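Local atomic coordinates of probable histone-lysine N-methyltransferase, H3 lysine-9 specific SUVH9 (Arabidopsis thaliana, PDB entry 4NJ5), a protein that acts in gene silencing, lacks methyltransferase activity, and may bind methylated DNA and recruit RNA polymerase V to chromatin in RNA-directed DNA methylation. Residues Thr237-Pro242 and Arg376-Leu381. Numbering follows the deposited sequence.
Sequences TLKTNP and RSLDVL
Lys-239 NZ and Asp-379 OD1 form a salt bridge at 3.0 Å, which is also the one hydrogen bond between residues 237-242 and 376-381. The ammonium reaches OD1 from above the carboxylate, 39° out of its plane, and the two side chains cross at about a right angle. The lysine chain bends at chi3 (61°), which swings CE and NZ aside where an extended chain would run into Asp-379 OD1; CE still lies 3.3 Å from that oxygen. Nearer its root the same side chain is apolar: Lys-239 CG packs 3.7 Å from Leu-378 CD1, the two side chains running past each other in opposite directions. That methyl also approaches Leu-238, at 4.2 Å from its CB, and so abuts two consecutive residues of the helix.

Both charges have further partners. Lys-239 NZ also pairs with Glu-183, while Asp-379 OD2 accepts from the backbone N of Arg-362 and from Asn-361 ND2, so both carboxylate oxygens are engaged. An alanine in place of Lys-239 would probably leave Asp-379 OD1 and Glu-183 without their shared cation and uncover one flank of Leu-378. One step further out, Ser-377 OG donates to Asp-379 O at 2.8 Å, tying together the start of the loop that follows strand 373-377, and the Leu-378 backbone bonds to Arg-362. On the helix side, Leu-238 O accepts from Tyr-265 OH. Away from the zinc cluster, this helix-end to loop packing joins the C-terminal end of helix 228-240 to the SET domain beside strand 373-377, an edge strand of the mixed sheet with 363-367, 264-267 and 250-252.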
loop_
_atom_site.group_PDB
_atom_site.type_symbol
_atom_site.label_atom_id
_atom_site.label_comp_id
_atom_site.label_asym_id
_atom_site.label_seq_id
_atom_site.Cartn_x
_atom_site.Cartn_y
_atom_site.Cartn_z
ATOM N N THR A 237 0.577 -3.034 17.789
ATOM C CA THR A 237 1.069 -3.077 19.162
ATOM C C THR A 237 2.303 -2.183 19.310
ATOM O O THR A 237 2.512 -1.552 20.349
ATOM C CB THR A 237 1.407 -4.512 19.599
ATOM O OG1 THR A 237 0.253 -5.336 19.413
ATOM C CG2 THR A 237 1.833 -4.544 21.054
ATOM N N LEU A 238 3.116 -2.126 18.261
ATOM C CA LEU A 238 4.265 -1.230 18.246
ATOM C C LEU A 238 3.823 0.226 18.276
ATOM O O LEU A 238 4.560 1.093 18.747
ATOM C CB LEU A 238 5.128 -1.486 17.013
ATOM C CG LEU A 238 5.925 -2.784 17.022
ATOM C CD1 LEU A 238 6.844 -2.819 15.815
ATOM C CD2 LEU A 238 6.715 -2.900 18.314
ATOM N N LYS A 239 2.628 0.497 17.764
ATOM C CA LYS A 239 2.081 1.850 17.862
ATOM C C LYS A 239 1.487 2.147 19.240
ATOM O O LYS A 239 1.476 3.299 19.671
ATOM C CB LYS A 239 1.025 2.102 16.785
ATOM C CG LYS A 239 1.551 2.023 15.366
ATOM C CD LYS A 239 0.411 2.062 14.366
ATOM C CE LYS A 239 -0.373 3.357 14.469
ATOM N NZ LYS A 239 -1.416 3.441 13.411
ATOM N N THR A 240 0.985 1.124 19.930
ATOM C CA THR A 240 0.318 1.367 21.216
ATOM C C THR A 240 1.140 1.023 22.465
ATOM O O THR A 240 1.060 1.726 23.474
ATOM C CB THR A 240 -1.057 0.658 21.308
ATOM O OG1 THR A 240 -0.880 -0.760 21.223
ATOM C CG2 THR A 240 -1.980 1.125 20.193
ATOM N N ASN A 241 1.911 -0.059 22.406
ATOM C CA ASN A 241 2.718 -0.476 23.554
ATOM C C ASN A 241 3.930 -1.308 23.130
ATOM O O ASN A 241 4.003 -2.502 23.428
ATOM C CB ASN A 241 1.856 -1.253 24.554
ATOM C CG ASN A 241 2.573 -1.525 25.862
ATOM O OD1 ASN A 241 3.635 -0.966 26.129
ATOM N ND2 ASN A 241 1.992 -2.385 26.688
ATOM N N PRO A 242 4.892 -0.667 22.444
ATOM C CA PRO A 242 6.029 -1.340 21.803
ATOM C C PRO A 242 6.887 -2.196 22.734
ATOM O O PRO A 242 7.384 -3.240 22.307
ATOM C CB PRO A 242 6.855 -0.176 21.236
ATOM C CG PRO A 242 6.400 1.032 21.973
ATOM C CD PRO A 242 4.961 0.796 22.280
ATOM N N ARG A 376 11.072 1.068 7.697
ATOM C CA ARG A 376 9.802 0.382 7.513
ATOM C C ARG A 376 8.692 1.237 8.115
ATOM O O ARG A 376 8.959 2.121 8.921
ATOM C CB ARG A 376 9.835 -0.988 8.192
ATOM C CG ARG A 376 10.291 -0.926 9.643
ATOM C CD ARG A 376 9.956 -2.204 10.401
ATOM N NE ARG A 376 10.909 -3.284 10.161
ATOM C CZ ARG A 376 11.854 -3.655 11.021
ATOM N NH1 ARG A 376 11.982 -3.031 12.183
ATOM N NH2 ARG A 376 12.668 -4.657 10.720
ATOM N N SER A 377 7.448 0.975 7.726
ATOM C CA SER A 377 6.316 1.733 8.245
ATOM C C SER A 377 5.474 0.911 9.214
ATOM O O SER A 377 5.207 -0.263 8.962
ATOM C CB SER A 377 5.435 2.219 7.095
ATOM O OG SER A 377 4.231 2.783 7.583
ATOM N N LEU A 378 5.049 1.526 10.317
ATOM C CA LEU A 378 4.118 0.866 11.232
ATOM C C LEU A 378 2.707 0.930 10.666
ATOM O O LEU A 378 1.841 0.127 11.022
ATOM C CB LEU A 378 4.135 1.502 12.624
ATOM C CG LEU A 378 5.463 1.752 13.346
ATOM C CD1 LEU A 378 5.217 2.047 14.818
ATOM C CD2 LEU A 378 6.427 0.595 13.200
ATOM N N ASP A 379 2.477 1.895 9.784
ATOM C CA ASP A 379 1.154 2.102 9.219
ATOM C C ASP A 379 1.026 1.394 7.881
ATOM O O ASP A 379 2.023 1.052 7.246
ATOM C CB ASP A 379 0.873 3.596 9.045
ATOM C CG ASP A 379 1.067 4.381 10.332
ATOM O OD1 ASP A 379 0.813 3.816 11.416
ATOM O OD2 ASP A 379 1.478 5.560 10.258
ATOM N N VAL A 380 -0.211 1.162 7.467
ATOM C CA VAL A 380 -0.482 0.647 6.139
ATOM C C VAL A 380 -0.209 1.772 5.154
ATOM O O VAL A 380 -0.565 2.921 5.405
ATOM C CB VAL A 380 -1.948 0.179 6.027
ATOM C CG1 VAL A 380 -2.365 0.023 4.574
ATOM C CG2 VAL A 380 -2.150 -1.121 6.803
ATOM N N LEU A 381 0.455 1.452 4.050
ATOM C CA LEU A 381 0.683 2.440 3.008
ATOM C C LEU A 381 0.021 1.977 1.725
ATOM O O LEU A 381 0.287 0.874 1.243
ATOM C CB LEU A 381 2.178 2.650 2.780
ATOM C CG LEU A 381 2.979 3.112 3.994
ATOM C CD1 LEU A 381 4.456 3.083 3.669
ATOM C CD2 LEU A 381 2.545 4.509 4.418
#